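Local coordinates for probable glucarate dehydratase (Mycobacterium smegmatis str. MC2 155, PDB 3VDG), which probably dehydrates D-glucarate, as an enolase-superfamily member in which a base removes the proton beside a carboxylate and a metal ion, usually magnesium, stabilises the resulting enolate, at residues A[154-159]-A[393-398]; A[338-343]-A[362-367]; A[61-66]-A[137-142]; A[208-213]-A[369-374]. All blocks are in the same frame, centred on the assembly; numbering follows the deposited sequence. Where two conformers were deposited one is given.

From the N terminus, contact 3 closes first: 61-66 and 137-142 join a strand and a helix of the N-terminal capping domain. Contact 1 then opens at 154-159, just beyond that helix, and closes at 393-398, so its loop spans nearly the whole barrel. Contact 4 nests inside it (208-213 with 369-374), and contact 2 (338-343 with 362-367) nests inside contact 4; none of the loops cross. Contacts 2 and 4 touch directly, with a probable hydrogen bond from Asp370 N to Met342 O at 3.1 Å, which links strand 339-342, at one edge of the mixed barrel sheet, to the loop after helix 349-360. The other pairs do not touch.

Contact 1 of 4, residues A[154-159]-A[393-398]; sequences PVSDLL and VQVPAT
The CA atoms of Pro154 and Thr398 lie 5.4 Å apart, and the chains then diverge, the next close pair being Ser156 and Val395 at 8.2 Å between CA atoms. The Pro154 ring is directed at a row of backbone carbonyls. Its CB lies 3.2 Å from Thr398 O and 3.8 Å from Pro396 O, while CD, beside the ring nitrogen, is 3.9 Å from Ala397 O. These are contacts of C-H groups with oxygen. The polar link runs through one water, which donates to Pro396 O at 2.8 Å and lies 2.9 Å from Ser156 OG. Beside it, Val395 has chi1 at 61°, which sets CG2 anti to the backbone N and leads that methyl to 4.3 Å from Ser156 OG. Asp157 turns elsewhere, to a salt bridge with Arg153. Helix 349-360 backs the meeting point, with His357 touched by Pro154, Ser156 and Val395. Val155 and Leu159 pack on helix 323-336, Leu158 packs on helix 131-151, and strand 392-394 runs antiparallel beside strand 166-174, so the contact joins the chain leaving the capping-domain helix to the strand that leads back towards it.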
loop_
_atom_site.group_PDB
_atom_site.type_symbol
_atom_site.label_atom_id
_atom_site.label_comp_id
_atom_site.label_asym_id
_atom_site.label_seq_id
_atom_site.Cartn_x
_atom_site.Cartn_y
_atom_site.Cartn_z
ATOM N N PRO A 154 -5.040 4.080 -18.608
ATOM C CA PRO A 154 -5.872 4.828 -17.681
ATOM C C PRO A 154 -5.223 4.782 -16.290
ATOM O O PRO A 154 -4.469 3.867 -15.973
ATOM C CB PRO A 154 -7.198 4.054 -17.675
ATOM C CG PRO A 154 -6.832 2.663 -18.104
ATOM C CD PRO A 154 -5.692 2.838 -19.069
ATOM N N VAL A 155 -5.512 5.774 -15.471
ATOM C CA VAL A 155 -4.917 5.844 -14.130
ATOM C C VAL A 155 -5.210 4.578 -13.311
ATOM O O VAL A 155 -4.368 4.121 -12.533
ATOM C CB VAL A 155 -5.389 7.135 -13.421
ATOM C CG1 VAL A 155 -5.183 7.059 -11.916
ATOM C CG2 VAL A 155 -4.646 8.332 -14.009
ATOM N N SER A 156 -6.384 3.980 -13.486
ATOM C CA SER A 156 -6.682 2.731 -12.752
ATOM C C SER A 156 -5.645 1.626 -13.015
ATOM O O SER A 156 -5.360 0.821 -12.114
ATOM C CB SER A 156 -8.099 2.228 -13.058
ATOM O OG SER A 156 -8.210 1.907 -14.428
ATOM N N ASP A 157 -5.047 1.602 -14.215
ATOM C CA ASP A 157 -3.954 0.643 -14.526
ATOM C C ASP A 157 -2.644 0.925 -13.781
ATOM O O ASP A 157 -1.730 0.104 -13.808
ATOM C CB ASP A 157 -3.630 0.620 -16.034
ATOM C CG ASP A 157 -4.549 -0.312 -16.832
ATOM O OD1 ASP A 157 -5.355 -1.059 -16.227
ATOM O OD2 ASP A 157 -4.447 -0.317 -18.084
ATOM N N LEU A 158 -2.536 2.086 -13.140
ATOM C CA LEU A 158 -1.344 2.390 -12.343
ATOM C C LEU A 158 -1.579 2.031 -10.876
ATOM O O LEU A 158 -0.676 2.161 -10.063
ATOM C CB LEU A 158 -0.964 3.874 -12.460
ATOM C CG LEU A 158 -0.882 4.441 -13.884
ATOM C CD1 LEU A 158 -0.709 5.957 -13.878
ATOM C CD2 LEU A 158 0.230 3.747 -14.634
ATOM N N LEU A 159 -2.796 1.590 -10.551
ATOM C CA LEU A 159 -3.189 1.277 -9.165
ATOM C C LEU A 159 -3.545 -0.213 -8.986
ATOM O O LEU A 159 -4.281 -0.586 -8.064
ATOM C CB LEU A 159 -4.397 2.149 -8.754
ATOM C CG LEU A 159 -4.198 3.676 -8.904
ATOM C CD1 LEU A 159 -5.500 4.447 -8.692
ATOM C CD2 LEU A 159 -3.125 4.174 -7.945
ATOM N N VAL A 393 -20.775 5.671 -12.043
ATOM C CA VAL A 393 -19.993 6.309 -13.105
ATOM C C VAL A 393 -19.057 5.244 -13.685
ATOM O O VAL A 393 -18.327 4.597 -12.936
ATOM C CB VAL A 393 -19.116 7.463 -12.572
ATOM C CG1 VAL A 393 -18.333 8.118 -13.719
ATOM C CG2 VAL A 393 -19.973 8.484 -11.822
ATOM N N GLN A 394 -19.096 5.050 -14.980
ATOM C CA GLN A 394 -18.231 4.102 -15.631
ATOM C C GLN A 394 -16.765 4.572 -15.555
ATOM O O GLN A 394 -16.527 5.704 -15.760
ATOM C CB GLN A 394 -18.673 3.927 -17.072
ATOM C CG GLN A 394 -17.858 2.899 -17.798
ATOM C CD GLN A 394 -18.560 2.289 -19.007
ATOM O OE1 GLN A 394 -19.051 2.994 -19.883
ATOM N NE2 GLN A 394 -18.592 0.964 -19.053
ATOM N N VAL A 395 -15.827 3.704 -15.257
ATOM C CA VAL A 395 -14.427 4.134 -15.168
ATOM C C VAL A 395 -13.936 4.450 -16.592
ATOM O O VAL A 395 -14.154 3.651 -17.491
ATOM C CB VAL A 395 -13.545 3.098 -14.424
ATOM C CG1 VAL A 395 -13.521 1.757 -15.129
ATOM C CG2 VAL A 395 -12.126 3.621 -14.240
ATOM N N PRO A 396 -13.334 5.637 -16.809
ATOM C CA PRO A 396 -12.823 5.942 -18.154
ATOM C C PRO A 396 -11.738 4.937 -18.560
ATOM O O PRO A 396 -10.930 4.527 -17.719
ATOM C CB PRO A 396 -12.203 7.341 -17.992
ATOM C CG PRO A 396 -12.946 7.951 -16.833
ATOM C CD PRO A 396 -13.217 6.794 -15.893
ATOM N N ALA A 397 -11.718 4.551 -19.835
ATOM C CA ALA A 397 -10.761 3.549 -20.332
ATOM C C ALA A 397 -9.632 4.223 -21.109
ATOM O O ALA A 397 -8.669 3.570 -21.520
ATOM C CB ALA A 397 -11.486 2.521 -21.222
ATOM N N THR A 398 -9.739 5.536 -21.290
ATOM C CA THR A 398 -8.756 6.294 -22.050
ATOM C C THR A 398 -7.465 6.478 -21.232
ATOM O O THR A 398 -7.469 6.259 -20.027
ATOM C CB THR A 398 -9.322 7.686 -22.399
ATOM O OG1 THR A 398 -9.821 8.287 -21.198
ATOM C CG2 THR A 398 -10.485 7.567 -23.377
HETATM O O HOH W 1 -10.110 2.117 -16.659
#

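Contact 2 of 4, residues A[338-343]-A[362-367]; sequences LGLSMH and TPNLTY. With FMT (formic acid), chain B.
Leu340 reaches into the type I beta turn formed by Thr362 to Leu365. Its CB meets Asn364 O at 3.8 Å; CG, anti to the backbone N (chi1 -177°), comes up to Leu365 CG; and, with CD1 at chi2 72°, CD2 extends roughly anti to CA and reaches Thr362 CG2 at 3.8 Å and Leu365 CG at 4.0 Å. The Leu340 and Leu365 side chains cross at about a right angle. Met342, bent at its thioether end, brings CE to Leu365 CD1 at 3.7 Å. Leu340 O is buried without a hydrogen-bond partner; the edge of the Tyr367 ring stands against it, CD2 at 3.4 Å and the oxygen near the ring plane. Polar links are made by water: one accepts from Leu340 N and donates to Asn364 O, another joins Leu338 O to Asn364 ND2, which also bonds Ala330 O. His343 NE2 donates almost straight (178°) to O2 of a formate, probably from the crystallisation liquor, at 2.7 Å, while its ND1 bonds Asp316, a pairing consistent with the His-Asp dyad of glucarate dehydratases. Strand 339-342 runs parallel to strand 312-315, helix 323-336 covers Leu340 and Thr362, and helix 349-360 covers Met342 and Leu365.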
loop_
_atom_site.group_PDB
_atom_site.type_symbol
_atom_site.label_atom_id
_atom_site.label_comp_id
_atom_site.label_asym_id
_atom_site.label_seq_id
_atom_site.Cartn_x
_atom_site.Cartn_y
_atom_site.Cartn_z
ATOM N N LEU A 338 -11.046 -3.574 8.814
ATOM C CA LEU A 338 -11.906 -2.388 8.743
ATOM C C LEU A 338 -12.559 -2.279 7.370
ATOM O O LEU A 338 -11.918 -2.561 6.345
ATOM C CB LEU A 338 -11.055 -1.133 8.971
ATOM C CG LEU A 338 -10.283 -1.055 10.295
ATOM C CD1 LEU A 338 -9.398 0.187 10.310
ATOM C CD2 LEU A 338 -11.248 -1.045 11.468
ATOM N N GLY A 339 -13.817 -1.854 7.329
ATOM C CA GLY A 339 -14.478 -1.621 6.047
ATOM C C GLY A 339 -13.957 -0.313 5.453
ATOM O O GLY A 339 -13.304 0.483 6.142
ATOM N N LEU A 340 -14.248 -0.082 4.179
ATOM C CA LEU A 340 -13.701 1.099 3.479
ATOM C C LEU A 340 -14.777 1.758 2.645
ATOM O O LEU A 340 -15.447 1.101 1.852
ATOM C CB LEU A 340 -12.542 0.701 2.562
ATOM C CG LEU A 340 -11.864 1.882 1.832
ATOM C CD1 LEU A 340 -11.047 2.700 2.827
ATOM C CD2 LEU A 340 -10.964 1.348 0.724
ATOM N N SER A 341 -14.943 3.061 2.824
ATOM C CA SER A 341 -15.895 3.806 2.019
ATOM C C SER A 341 -15.135 5.028 1.497
ATOM O O SER A 341 -13.891 5.045 1.532
ATOM C CB SER A 341 -17.110 4.189 2.896
ATOM O OG SER A 341 -18.144 4.808 2.130
ATOM N N MET A 342 -15.848 6.041 1.020
ATOM C CA MET A 342 -15.181 7.268 0.560
ATOM C C MET A 342 -15.965 8.533 0.912
ATOM O O MET A 342 -17.183 8.617 0.696
ATOM C CB MET A 342 -14.901 7.219 -0.950
ATOM C CG MET A 342 -14.042 8.375 -1.449
ATOM S SD MET A 342 -13.787 8.356 -3.249
ATOM C CE MET A 342 -12.900 6.811 -3.481
ATOM N N HIS A 343 -15.234 9.511 1.442
ATOM C CA HIS A 343 -15.736 10.803 1.890
ATOM C C HIS A 343 -15.554 11.785 0.776
ATOM O O HIS A 343 -14.670 11.628 -0.069
ATOM C CB HIS A 343 -14.889 11.246 3.101
ATOM C CG HIS A 343 -15.032 12.712 3.475
ATOM N ND1 HIS A 343 -14.203 13.681 2.986
ATOM C CD2 HIS A 343 -15.936 13.360 4.319
ATOM C CE1 HIS A 343 -14.567 14.881 3.493
ATOM N NE2 HIS A 343 -15.626 14.684 4.309
ATOM N N THR A 362 -9.899 -0.531 -6.386
ATOM C CA THR A 362 -9.781 -0.932 -4.984
ATOM C C THR A 362 -10.725 -2.099 -4.698
ATOM O O THR A 362 -11.930 -1.917 -4.620
ATOM C CB THR A 362 -10.105 0.254 -4.062
ATOM O OG1 THR A 362 -9.199 1.320 -4.357
ATOM C CG2 THR A 362 -9.935 -0.140 -2.582
ATOM N N PRO A 363 -10.170 -3.306 -4.533
ATOM C CA PRO A 363 -11.041 -4.480 -4.374
ATOM C C PRO A 363 -12.013 -4.328 -3.194
ATOM O O PRO A 363 -13.192 -4.661 -3.324
ATOM C CB PRO A 363 -10.048 -5.644 -4.135
ATOM C CG PRO A 363 -8.739 -5.140 -4.651
ATOM C CD PRO A 363 -8.735 -3.645 -4.499
ATOM N N ASN A 364 -11.535 -3.805 -2.063
ATOM C CA ASN A 364 -12.372 -3.760 -0.842
ATOM C C ASN A 364 -13.181 -2.462 -0.668
ATOM O O ASN A 364 -13.743 -2.215 0.405
ATOM C CB ASN A 364 -11.549 -4.060 0.430
ATOM C CG ASN A 364 -10.380 -3.091 0.617
ATOM O OD1 ASN A 364 -9.744 -2.698 -0.352
ATOM N ND2 ASN A 364 -10.084 -2.718 1.872
ATOM N N LEU A 365 -13.239 -1.621 -1.698
ATOM C CA LEU A 365 -14.108 -0.432 -1.620
ATOM C C LEU A 365 -15.439 -0.808 -2.224
ATOM O O LEU A 365 -15.655 -0.610 -3.418
ATOM C CB LEU A 365 -13.522 0.783 -2.344
ATOM C CG LEU A 365 -13.998 2.120 -1.738
ATOM C CD1 LEU A 365 -13.258 3.318 -2.316
ATOM C CD2 LEU A 365 -15.503 2.301 -1.881
ATOM N N THR A 366 -16.318 -1.372 -1.396
ATOM C CA THR A 366 -17.583 -1.911 -1.876
ATOM C C THR A 366 -18.799 -1.061 -1.485
ATOM O O THR A 366 -19.851 -1.172 -2.116
ATOM C CB THR A 366 -17.773 -3.358 -1.385
ATOM O OG1 THR A 366 -17.562 -3.402 0.034
ATOM C CG2 THR A 366 -16.759 -4.274 -2.077
ATOM N N TYR A 367 -18.659 -0.220 -0.459
ATOM C CA TYR A 367 -19.692 0.769 -0.143
ATOM C C TYR A 367 -19.790 1.814 -1.243
ATOM O O TYR A 367 -18.792 2.176 -1.868
ATOM C CB TYR A 367 -19.393 1.490 1.175
ATOM C CG TYR A 367 -19.539 0.649 2.418
ATOM C CD1 TYR A 367 -20.782 0.164 2.817
ATOM C CD2 TYR A 367 -18.437 0.345 3.198
ATOM C CE1 TYR A 367 -20.916 -0.615 3.957
ATOM C CE2 TYR A 367 -18.563 -0.413 4.348
ATOM C CZ TYR A 367 -19.803 -0.887 4.723
ATOM O OH TYR A 367 -19.912 -1.648 5.856
HETATM C C FMT B . -18.015 16.444 6.404
HETATM O O1 FMT B . -18.218 15.367 6.954
HETATM O O2 FMT B . -16.873 16.659 5.741
HETATM O O HOH W 2 -11.861 -3.541 3.908
HETATM O O HOH W 3 -14.804 -2.525 2.734
#

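Contact 3 of 4, residues A[61-66]-A[137-142]; sequences IQLDTD and SPFEVA
Ile61 and Leu63, alternate residues of the strand, point their side chains at one face of the helix and meet Pro138, Phe139 and Ala142. At the first shell, Ile61 splits its branches: CD1 reaches Pro138 CB at 3.7 Å, while CG2, anti to the backbone N because chi1 is -79°, lies 4.1 Å from Phe139 CE1 and 4.3 Å from Ala142 CB. Leu63 meets the small residue directly, its CB 3.6 Å from Ala142 CB, and its CD1 stands at the edge of the Phe139 ring, 4.2 Å from CD1 of that ring. The side-chain contacts are all apolar. The axes of strand 61-65 and helix 137-142 approach to 8.5 Å at 52°, and the CA atoms of Leu63 and Ala142 are 6.1 Å apart, close because the alanine side chain is small. Further out, Phe139 also packs against Leu85, Ala88 and Ile92 of helix 79-92 and Ala33 of strand 30-41, and Leu63 packs on Ile30. The helix is kinked at Pro138, whose nitrogen cannot donate to the preceding turn. A three-stranded antiparallel sheet packed against helices 79-92 and 131-151 is consistent with the N-terminal alpha+beta capping domain of the enolase superfamily.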
loop_
_atom_site.group_PDB
_atom_site.type_symbol
_atom_site.label_atom_id
_atom_site.label_comp_id
_atom_site.label_asym_id
_atom_site.label_seq_id
_atom_site.Cartn_x
_atom_site.Cartn_y
_atom_site.Cartn_z
ATOM N N ILE A 61 -4.938 22.326 -10.417
ATOM C CA ILE A 61 -3.516 22.197 -10.714
ATOM C C ILE A 61 -3.352 21.710 -12.138
ATOM O O ILE A 61 -3.931 20.698 -12.526
ATOM C CB ILE A 61 -2.775 21.209 -9.770
ATOM C CG1 ILE A 61 -2.457 21.863 -8.422
ATOM C CG2 ILE A 61 -1.430 20.789 -10.363
ATOM C CD1 ILE A 61 -3.669 22.119 -7.566
ATOM N N GLN A 62 -2.575 22.454 -12.919
ATOM C CA GLN A 62 -2.158 21.994 -14.245
ATOM C C GLN A 62 -0.659 21.799 -14.126
ATOM O O GLN A 62 0.092 22.756 -13.890
ATOM C CB GLN A 62 -2.505 23.025 -15.322
ATOM C CG GLN A 62 -3.950 22.950 -15.802
ATOM C CD GLN A 62 -4.351 24.163 -16.634
ATOM O OE1 GLN A 62 -4.318 25.292 -16.150
ATOM N NE2 GLN A 62 -4.730 23.929 -17.884
ATOM N N LEU A 63 -0.221 20.547 -14.213
ATOM C CA LEU A 63 1.176 20.232 -13.946
ATOM C C LEU A 63 1.833 20.022 -15.309
ATOM O O LEU A 63 1.481 19.091 -16.029
ATOM C CB LEU A 63 1.278 18.959 -13.089
ATOM C CG LEU A 63 2.707 18.523 -12.765
ATOM C CD1 LEU A 63 3.323 19.517 -11.798
ATOM C CD2 LEU A 63 2.771 17.116 -12.176
ATOM N N ASP A 64 2.773 20.902 -15.653
ATOM C CA ASP A 64 3.396 20.922 -16.980
ATOM C C ASP A 64 4.733 20.179 -17.003
ATOM O O ASP A 64 5.483 20.215 -16.025
ATOM C CB ASP A 64 3.597 22.379 -17.402
ATOM C CG ASP A 64 2.269 23.133 -17.501
ATOM O OD1 ASP A 64 1.309 22.569 -18.066
ATOM O OD2 ASP A 64 2.179 24.278 -17.011
ATOM N N THR A 65 5.032 19.517 -18.120
ATOM C CA THR A 65 6.249 18.697 -18.237
ATOM C C THR A 65 7.050 19.070 -19.492
ATOM O O THR A 65 6.532 19.724 -20.397
ATOM C CB THR A 65 5.919 17.195 -18.356
ATOM O OG1 THR A 65 5.225 16.964 -19.591
ATOM C CG2 THR A 65 5.062 16.715 -17.179
ATOM N N ASP A 66 8.294 18.604 -19.571
ATOM C CA ASP A 66 9.131 18.928 -20.730
ATOM C C ASP A 66 8.734 18.108 -21.953
ATOM O O ASP A 66 9.260 18.321 -23.042
ATOM C CB ASP A 66 10.628 18.763 -20.407
ATOM C CG ASP A 66 11.001 17.320 -20.033
ATOM O OD1 ASP A 66 10.095 16.481 -19.807
ATOM O OD2 ASP A 66 12.214 17.015 -19.980
ATOM N N SER A 137 -1.159 15.752 -2.409
ATOM C CA SER A 137 -2.238 15.093 -3.135
ATOM C C SER A 137 -2.478 15.555 -4.595
ATOM O O SER A 137 -2.397 14.740 -5.520
ATOM C CB SER A 137 -3.543 15.192 -2.327
ATOM O OG SER A 137 -4.582 14.560 -3.036
ATOM N N PRO A 138 -2.811 16.849 -4.818
ATOM C CA PRO A 138 -3.121 17.250 -6.199
ATOM C C PRO A 138 -1.945 17.092 -7.168
ATOM O O PRO A 138 -2.149 16.838 -8.367
ATOM C CB PRO A 138 -3.470 18.745 -6.069
ATOM C CG PRO A 138 -2.783 19.188 -4.813
ATOM C CD PRO A 138 -2.897 17.988 -3.882
ATOM N N PHE A 139 -0.727 17.244 -6.671
ATOM C CA PHE A 139 0.436 17.039 -7.535
ATOM C C PHE A 139 0.615 15.570 -7.869
ATOM O O PHE A 139 0.983 15.220 -8.996
ATOM C CB PHE A 139 1.700 17.614 -6.910
ATOM C CG PHE A 139 1.650 19.097 -6.761
ATOM C CD1 PHE A 139 1.828 19.925 -7.869
ATOM C CD2 PHE A 139 1.379 19.669 -5.527
ATOM C CE1 PHE A 139 1.735 21.305 -7.749
ATOM C CE2 PHE A 139 1.301 21.056 -5.399
ATOM C CZ PHE A 139 1.487 21.869 -6.509
ATOM N N GLU A 140 0.340 14.708 -6.892
ATOM C CA GLU A 140 0.424 13.266 -7.120
ATOM C C GLU A 140 -0.625 12.840 -8.134
ATOM O O GLU A 140 -0.359 12.022 -9.012
ATOM C CB GLU A 140 0.216 12.504 -5.806
ATOM C CG GLU A 140 0.537 11.023 -5.888
ATOM C CD GLU A 140 -0.696 10.128 -6.033
ATOM O OE1 GLU A 140 -1.820 10.641 -6.271
ATOM O OE2 GLU A 140 -0.537 8.890 -5.905
ATOM N N VAL A 141 -1.830 13.384 -8.023
ATOM C CA VAL A 141 -2.900 13.007 -8.975
ATOM C C VAL A 141 -2.505 13.478 -10.382
ATOM O O VAL A 141 -2.626 12.732 -11.346
ATOM C CB VAL A 141 -4.271 13.594 -8.567
ATOM C CG1 VAL A 141 -5.288 13.462 -9.701
ATOM C CG2 VAL A 141 -4.810 12.874 -7.316
ATOM N N ALA A 142 -2.006 14.711 -10.482
ATOM C CA ALA A 142 -1.534 15.234 -11.760
ATOM C C ALA A 142 -0.365 14.405 -12.330
ATOM O O ALA A 142 -0.258 14.208 -13.558
ATOM C CB ALA A 142 -1.144 16.713 -11.621
#

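Contact 4 of 4, residues A[208-213]-A[369-374]; sequences YGFSAI and CDTHWP. With ACT (acetate ion), chain E.
Pro374 meets two aromatic rings, Tyr208 and Phe210, in different ways. The CH-pi contact is with Tyr208: Pro374 CG sits over one face, 4.3 Å from the ring centroid and 23° off the normal, so it is displaced towards the rim. Apolar packing supplies the rest. Phe210 offers the edge of its ring to the same carbon, CE2 lying 3.6 Å from Pro374 CG, and Pro374 CB is 3.7 Å from Tyr208 CE2. The edge of the Trp373 ring meets Tyr208 CE1, Trp373 CD1 lying 3.9 Å away, and the two side chains cross at about a right angle. Both Tyr208 and Phe210 have CG anti to the carbonyl carbon (chi1 -68° and -60°), which sends both rings towards the loop, and Tyr208 CB covers part of one Phe210 face.

Hydrogen bonding between the two segments is indirect. One water lies 2.9 Å from Tyr208 OH and donates to Pro374 O at 2.7 Å. Within 369-374, Thr371 OG1 accepts from Trp373 N at 3.0 Å, an ST turn, and also bonds His347. Asp370 bridges Lys214 and Arg242, and His372 NE2 donates to an acetate O at 2.9 Å. The acetate probably came from the crystallisation liquor.

Chemically, the contact is a proline packed in the angle between the face of Tyr208 and the edge of Phe210, with a single water supplying its polar link. The apolar side ties the end of helix 194-208 to the loop, whose charged and ligand contacts, through Asp370 and His372, are separate from it.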
loop_
_atom_site.group_PDB
_atom_site.type_symbol
_atom_site.label_atom_id
_atom_site.label_comp_id
_atom_site.label_asym_id
_atom_site.label_seq_id
_atom_site.Cartn_x
_atom_site.Cartn_y
_atom_site.Cartn_z
ATOM N N TYR A 208 -30.239 10.924 -10.817
ATOM C CA TYR A 208 -28.938 10.236 -10.817
ATOM C C TYR A 208 -28.979 8.723 -10.685
ATOM O O TYR A 208 -28.053 8.040 -11.107
ATOM C CB TYR A 208 -28.025 10.833 -9.734
ATOM C CG TYR A 208 -27.618 12.250 -10.072
ATOM C CD1 TYR A 208 -26.516 12.497 -10.870
ATOM C CD2 TYR A 208 -28.350 13.332 -9.618
ATOM C CE1 TYR A 208 -26.143 13.784 -11.209
ATOM C CE2 TYR A 208 -27.978 14.634 -9.954
ATOM C CZ TYR A 208 -26.870 14.845 -10.742
ATOM O OH TYR A 208 -26.482 16.127 -11.078
ATOM N N GLY A 209 -30.035 8.188 -10.085
ATOM C CA GLY A 209 -30.162 6.739 -9.946
ATOM C C GLY A 209 -29.419 6.146 -8.758
ATOM O O GLY A 209 -29.272 4.928 -8.677
ATOM N N PHE A 210 -28.970 6.994 -7.821
ATOM C CA PHE A 210 -28.211 6.514 -6.659
ATOM C C PHE A 210 -28.946 5.379 -5.955
ATOM O O PHE A 210 -30.152 5.444 -5.771
ATOM C CB PHE A 210 -27.946 7.653 -5.665
ATOM C CG PHE A 210 -27.164 8.796 -6.231
ATOM C CD1 PHE A 210 -25.927 8.585 -6.832
ATOM C CD2 PHE A 210 -27.636 10.104 -6.114
ATOM C CE1 PHE A 210 -25.193 9.649 -7.336
ATOM C CE2 PHE A 210 -26.911 11.167 -6.615
ATOM C CZ PHE A 210 -25.685 10.946 -7.227
ATOM N N SER A 211 -28.203 4.363 -5.534
ATOM C CA SER A 211 -28.733 3.151 -4.906
ATOM C C SER A 211 -28.544 3.123 -3.395
ATOM O O SER A 211 -28.931 2.150 -2.752
ATOM C CB SER A 211 -27.988 1.932 -5.454
ATOM O OG SER A 211 -26.644 1.939 -4.980
ATOM N N ALA A 212 -27.867 4.137 -2.854
ATOM C CA ALA A 212 -27.599 4.244 -1.399
ATOM C C ALA A 212 -27.810 5.708 -1.027
ATOM O O ALA A 212 -27.675 6.595 -1.881
ATOM C CB ALA A 212 -26.183 3.800 -1.050
ATOM N N ILE A 213 -28.157 5.973 0.227
ATOM C CA ILE A 213 -28.561 7.325 0.594
ATOM C C ILE A 213 -27.887 7.728 1.899
ATOM O O ILE A 213 -27.832 6.948 2.859
ATOM C CB ILE A 213 -30.091 7.410 0.803
ATOM C CG1 ILE A 213 -30.853 6.978 -0.459
ATOM C CG2 ILE A 213 -30.495 8.814 1.207
ATOM C CD1 ILE A 213 -32.365 6.931 -0.266
ATOM N N CYS A 369 -19.667 5.332 -2.863
ATOM C CA CYS A 369 -18.905 6.537 -2.489
ATOM C C CYS A 369 -19.802 7.758 -2.297
ATOM O O CYS A 369 -20.749 7.966 -3.048
ATOM C CB CYS A 369 -17.869 6.892 -3.578
ATOM S SG CYS A 369 -16.608 5.608 -3.857
ATOM N N ASP A 370 -19.478 8.597 -1.318
ATOM C CA ASP A 370 -20.118 9.915 -1.220
ATOM C C ASP A 370 -19.700 10.812 -2.389
ATOM O O ASP A 370 -18.572 10.729 -2.873
ATOM C CB ASP A 370 -19.690 10.604 0.079
ATOM C CG ASP A 370 -20.272 9.929 1.337
ATOM O OD1 ASP A 370 -21.175 9.083 1.215
ATOM O OD2 ASP A 370 -19.828 10.281 2.448
ATOM N N THR A 371 -20.604 11.680 -2.835
ATOM C CA THR A 371 -20.219 12.778 -3.722
ATOM C C THR A 371 -21.186 13.934 -3.496
ATOM O O THR A 371 -22.341 13.714 -3.141
ATOM C CB THR A 371 -20.263 12.372 -5.210
ATOM O OG1 THR A 371 -19.904 13.497 -6.031
ATOM C CG2 THR A 371 -21.670 11.890 -5.594
ATOM N N HIS A 372 -20.694 15.155 -3.674
ATOM C CA HIS A 372 -21.526 16.362 -3.619
ATOM C C HIS A 372 -21.983 16.732 -5.004
ATOM O O HIS A 372 -22.577 17.783 -5.212
ATOM C CB HIS A 372 -20.715 17.522 -3.056
ATOM C CG HIS A 372 -20.507 17.458 -1.564
ATOM N ND1 HIS A 372 -19.773 16.493 -0.973
ATOM C CD2 HIS A 372 -20.971 18.280 -0.543
ATOM C CE1 HIS A 372 -19.757 16.694 0.361
ATOM N NE2 HIS A 372 -20.490 17.789 0.621
ATOM N N TRP A 373 -21.730 15.861 -5.978
ATOM C CA TRP A 373 -22.059 16.182 -7.386
ATOM C C TRP A 373 -23.407 16.831 -7.686
ATOM O O TRP A 373 -23.472 17.800 -8.446
ATOM C CB TRP A 373 -21.895 14.948 -8.262
ATOM C CG TRP A 373 -21.660 15.286 -9.711
ATOM C CD1 TRP A 373 -22.519 15.078 -10.786
ATOM C CD2 TRP A 373 -20.454 15.894 -10.294
ATOM N NE1 TRP A 373 -21.946 15.514 -11.963
ATOM C CE2 TRP A 373 -20.707 16.007 -11.737
ATOM C CE3 TRP A 373 -19.232 16.326 -9.785
ATOM C CZ2 TRP A 373 -19.772 16.533 -12.607
ATOM C CZ3 TRP A 373 -18.298 16.866 -10.680
ATOM C CH2 TRP A 373 -18.565 16.963 -12.055
ATOM N N PRO A 374 -24.517 16.276 -7.160
ATOM C CA PRO A 374 -25.831 16.847 -7.498
ATOM C C PRO A 374 -25.982 18.311 -7.088
ATOM O O PRO A 374 -26.825 19.020 -7.630
ATOM C CB PRO A 374 -26.810 15.982 -6.697
ATOM C CG PRO A 374 -26.078 14.693 -6.472
ATOM C CD PRO A 374 -24.641 15.088 -6.302
HETATM C C ACT E . -20.485 19.247 4.327
HETATM O O ACT E . -20.333 19.247 3.076
HETATM O OXT ACT E . -21.035 20.206 4.910
HETATM C CH3 ACT E . -20.006 18.088 5.158
HETATM O O HOH W 4 -28.075 18.154 -9.841
#